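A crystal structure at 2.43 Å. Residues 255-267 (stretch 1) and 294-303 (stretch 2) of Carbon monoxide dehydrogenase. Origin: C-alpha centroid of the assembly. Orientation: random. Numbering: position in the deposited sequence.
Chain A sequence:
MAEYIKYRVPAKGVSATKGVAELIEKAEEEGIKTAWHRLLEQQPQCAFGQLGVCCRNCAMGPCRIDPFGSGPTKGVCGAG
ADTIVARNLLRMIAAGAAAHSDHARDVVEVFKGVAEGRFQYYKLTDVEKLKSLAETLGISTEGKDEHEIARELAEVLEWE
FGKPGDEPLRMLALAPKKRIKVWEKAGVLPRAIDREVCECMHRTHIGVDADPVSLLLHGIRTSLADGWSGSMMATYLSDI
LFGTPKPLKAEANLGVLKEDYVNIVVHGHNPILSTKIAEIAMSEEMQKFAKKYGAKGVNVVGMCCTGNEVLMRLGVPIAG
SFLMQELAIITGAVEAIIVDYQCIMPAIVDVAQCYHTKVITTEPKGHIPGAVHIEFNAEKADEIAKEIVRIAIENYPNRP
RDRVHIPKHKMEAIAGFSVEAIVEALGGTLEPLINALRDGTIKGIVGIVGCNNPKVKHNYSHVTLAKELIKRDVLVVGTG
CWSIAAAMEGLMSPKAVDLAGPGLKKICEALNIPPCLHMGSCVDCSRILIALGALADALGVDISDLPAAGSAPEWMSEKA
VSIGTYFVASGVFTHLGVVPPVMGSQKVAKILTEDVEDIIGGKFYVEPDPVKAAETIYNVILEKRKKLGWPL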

# COMPACT_ATOMS: atom_id res chain seq x y z
N GLY A 255 -9.19 -17.71 32.91
CA GLY A 255 -10.01 -17.96 34.08
C GLY A 255 -11.05 -16.90 34.36
O GLY A 255 -11.86 -17.08 35.27
N VAL A 256 -11.04 -15.81 33.59
CA VAL A 256 -12.03 -14.74 33.77
C VAL A 256 -13.36 -15.06 33.11
O VAL A 256 -14.33 -14.33 33.32
CB VAL A 256 -11.47 -13.41 33.23
CG1 VAL A 256 -10.20 -13.04 33.97
CG2 VAL A 256 -11.21 -13.51 31.74
N LEU A 257 -13.43 -16.11 32.30
CA LEU A 257 -14.70 -16.54 31.73
C LEU A 257 -15.47 -17.37 32.76
O LEU A 257 -14.91 -18.24 33.42
CB LEU A 257 -14.47 -17.35 30.46
CG LEU A 257 -13.80 -16.60 29.30
CD1 LEU A 257 -13.03 -17.56 28.42
CD2 LEU A 257 -14.83 -15.83 28.49
N LYS A 258 -16.76 -17.08 32.87
CA LYS A 258 -17.60 -17.61 33.95
C LYS A 258 -18.48 -18.74 33.45
O LYS A 258 -18.83 -18.82 32.27
CB LYS A 258 -18.46 -16.49 34.54
CG LYS A 258 -17.88 -15.81 35.77
CD LYS A 258 -16.47 -15.31 35.55
CE LYS A 258 -15.84 -14.85 36.85
NZ LYS A 258 -16.68 -13.82 37.54
N GLU A 259 -18.86 -19.63 34.38
CA GLU A 259 -19.73 -20.75 34.03
C GLU A 259 -21.20 -20.36 34.07
O GLU A 259 -21.97 -20.79 33.21
CB GLU A 259 -19.49 -21.92 34.98
CG GLU A 259 -18.42 -22.84 34.51
CD GLU A 259 -17.15 -22.69 35.29
OE1 GLU A 259 -16.94 -21.64 35.94
OE2 GLU A 259 -16.38 -23.65 35.25
N ASP A 260 -21.60 -19.57 35.06
CA ASP A 260 -23.00 -19.21 35.24
C ASP A 260 -23.32 -17.82 34.72
O ASP A 260 -24.41 -17.31 34.99
CB ASP A 260 -23.38 -19.31 36.72
CG ASP A 260 -22.94 -20.62 37.35
OD1 ASP A 260 -22.94 -21.66 36.65
OD2 ASP A 260 -22.60 -20.60 38.55
N TYR A 261 -22.41 -17.20 33.98
CA TYR A 261 -22.64 -15.90 33.37
C TYR A 261 -22.53 -16.02 31.86
O TYR A 261 -21.74 -16.81 31.34
CB TYR A 261 -21.64 -14.85 33.86
CG TYR A 261 -21.76 -14.47 35.32
CD1 TYR A 261 -21.34 -15.34 36.32
CD2 TYR A 261 -22.27 -13.24 35.70
CE1 TYR A 261 -21.43 -14.99 37.66
CE2 TYR A 261 -22.37 -12.88 37.03
CZ TYR A 261 -21.95 -13.76 38.00
OH TYR A 261 -22.05 -13.41 39.33
N VAL A 262 -23.35 -15.23 31.15
CA VAL A 262 -23.12 -15.00 29.74
C VAL A 262 -21.71 -14.47 29.57
O VAL A 262 -21.28 -13.58 30.31
CB VAL A 262 -24.16 -14.03 29.17
CG1 VAL A 262 -23.90 -13.77 27.69
CG2 VAL A 262 -25.57 -14.55 29.40
N ASN A 263 -20.96 -15.02 28.62
CA ASN A 263 -19.59 -14.58 28.37
C ASN A 263 -19.54 -13.89 27.02
O ASN A 263 -19.86 -14.50 25.99
CB ASN A 263 -18.61 -15.76 28.41
CG ASN A 263 -18.38 -16.28 29.82
OD1 ASN A 263 -18.13 -15.51 30.75
ND2 ASN A 263 -18.46 -17.60 29.98
N ILE A 264 -19.14 -12.62 27.02
CA ILE A 264 -19.03 -11.84 25.79
C ILE A 264 -17.58 -11.39 25.65
O ILE A 264 -17.06 -10.69 26.53
CB ILE A 264 -19.98 -10.63 25.78
CG1 ILE A 264 -21.42 -11.09 25.97
CG2 ILE A 264 -19.84 -9.86 24.48
CD1 ILE A 264 -22.41 -9.95 26.03
N VAL A 265 -16.94 -11.77 24.54
CA VAL A 265 -15.56 -11.39 24.27
C VAL A 265 -15.56 -10.20 23.33
O VAL A 265 -16.33 -10.17 22.36
CB VAL A 265 -14.76 -12.57 23.68
CG1 VAL A 265 -13.32 -12.15 23.40
CG2 VAL A 265 -14.80 -13.77 24.62
N VAL A 266 -14.72 -9.20 23.61
CA VAL A 266 -14.49 -8.08 22.71
C VAL A 266 -13.07 -8.22 22.16
O VAL A 266 -12.10 -8.19 22.93
CB VAL A 266 -14.70 -6.72 23.39
CG1 VAL A 266 -16.19 -6.41 23.49
CG2 VAL A 266 -14.05 -6.68 24.76
N HIS A 267 -12.96 -8.38 20.85
CA HIS A 267 -11.70 -8.72 20.19
C HIS A 267 -11.46 -7.75 19.05
O HIS A 267 -12.38 -7.46 18.28
CB HIS A 267 -11.76 -10.17 19.69
CG HIS A 267 -10.50 -10.64 19.02
ND1 HIS A 267 -9.27 -10.06 19.23
CD2 HIS A 267 -10.29 -11.66 18.15
CE1 HIS A 267 -8.36 -10.69 18.52
NE2 HIS A 267 -8.95 -11.66 17.85
N GLY A 294 -31.65 -17.27 32.30
CA GLY A 294 -31.11 -18.37 33.08
C GLY A 294 -29.67 -18.25 33.52
O GLY A 294 -29.08 -19.26 33.90
N ALA A 295 -29.08 -17.06 33.47
CA ALA A 295 -27.71 -16.84 33.89
C ALA A 295 -27.66 -15.92 35.10
O ALA A 295 -28.63 -15.23 35.42
CB ALA A 295 -26.86 -16.25 32.75
N LYS A 296 -26.51 -15.91 35.78
CA LYS A 296 -26.33 -15.01 36.90
C LYS A 296 -26.13 -13.57 36.46
O LYS A 296 -26.41 -12.65 37.24
CB LYS A 296 -25.14 -15.47 37.75
CG LYS A 296 -25.31 -16.85 38.36
CD LYS A 296 -24.32 -17.09 39.49
CE LYS A 296 -24.51 -18.47 40.09
NZ LYS A 296 -23.77 -18.63 41.38
N GLY A 297 -25.66 -13.36 35.23
CA GLY A 297 -25.42 -12.01 34.74
C GLY A 297 -24.67 -12.07 33.43
O GLY A 297 -24.71 -13.08 32.72
N VAL A 298 -23.99 -10.97 33.11
CA VAL A 298 -23.20 -10.86 31.89
C VAL A 298 -21.78 -10.45 32.25
O VAL A 298 -21.57 -9.43 32.92
CB VAL A 298 -23.81 -9.85 30.89
CG1 VAL A 298 -22.93 -9.76 29.64
CG2 VAL A 298 -25.21 -10.27 30.51
N ASN A 299 -20.81 -11.25 31.80
CA ASN A 299 -19.39 -11.02 32.02
C ASN A 299 -18.75 -10.73 30.67
O ASN A 299 -18.78 -11.58 29.77
CB ASN A 299 -18.76 -12.25 32.69
CG ASN A 299 -17.25 -12.18 32.75
OD1 ASN A 299 -16.67 -11.18 33.18
ND2 ASN A 299 -16.59 -13.25 32.32
N VAL A 300 -18.22 -9.52 30.52
CA VAL A 300 -17.54 -9.12 29.29
C VAL A 300 -16.04 -9.15 29.54
O VAL A 300 -15.54 -8.52 30.48
CB VAL A 300 -17.99 -7.72 28.83
CG1 VAL A 300 -17.69 -7.54 27.35
CG2 VAL A 300 -19.45 -7.55 29.12
N VAL A 301 -15.33 -9.88 28.69
CA VAL A 301 -13.88 -10.00 28.75
C VAL A 301 -13.32 -9.47 27.43
O VAL A 301 -14.02 -9.40 26.42
CB VAL A 301 -13.44 -11.45 29.01
CG1 VAL A 301 -14.12 -11.99 30.25
CG2 VAL A 301 -13.76 -12.32 27.81
N GLY A 302 -12.05 -9.09 27.47
CA GLY A 302 -11.41 -8.55 26.29
C GLY A 302 -10.25 -9.38 25.80
O GLY A 302 -9.64 -10.14 26.56
N MET A 303 -9.93 -9.26 24.51
CA MET A 303 -8.77 -9.92 23.93
C MET A 303 -8.05 -8.93 23.03
O MET A 303 -8.67 -8.07 22.40
CB MET A 303 -9.16 -11.17 23.13
CG MET A 303 -9.72 -12.30 23.98
SD MET A 303 -9.60 -13.91 23.16
CE MET A 303 -7.99 -14.44 23.71

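Neighbouring parallel strands illustrate how a regular backbone ladder leaves side chains free to specialise by face, and this pair from carbon monoxide dehydrogenase is a clear example. The two strands run in the same direction, their axes inclined by 27°. As in any parallel pair, alternate residues on each strand use both their N and O, each bonding to two residues of the partner that flank its opposite number: Val262 N donates to Gly297 O (3.0 Å) and Val262 O accepts from Asn299 N (2.8 Å), after which Ile264 N reaches Asn299 O (3.0 Å) and Ile264 O receives Val301 N (2.9 Å). Val266 repeats the pattern, its N bonding to Val301 O and its O to Met303 N, both at 2.9 Å. Just before this ladder, Lys296 N donates to Asp260 O at 2.6 Å, nearly straight.

On the face carrying Val262, Ile264 and Val266, the packing is aliphatic: Ile264 CD1 meets Val298 CG1 at 3.7 Å, and Val262 CG2 lies 4.0 Å from Ala295 CB. The other face mixes chemistries. Val301 is wedged among hydrocarbon neighbours, its CG1 3.6 Å from Val256 CG2 and its CG2 3.7 Å from both Leu257 CD2 and Val265 CG2. Beside it, Asn299 ND2 donates to Val256 O (2.7 Å) and to Asn263 OD1 (3.2 Å), so one amide ties the strand both to the 3-10 segment and to the residue paired with Asn299. Asn263 is itself braced by the loop after that segment, with OD1 accepting from Lys258 N (3.0 Å) and ND2 donating to Lys258 O (2.6 Å).

Towards the more open end, Lys296 CB sits over the Tyr261 ring, 3.7 Å from its centroid, a CH-pi contact, while Lys296 NZ forms a long salt bridge with Asp260 OD2 (3.6 Å). Gly297 leaves room for that ring: an ideal CB there would lie only 3.1 Å from Tyr261 CE2.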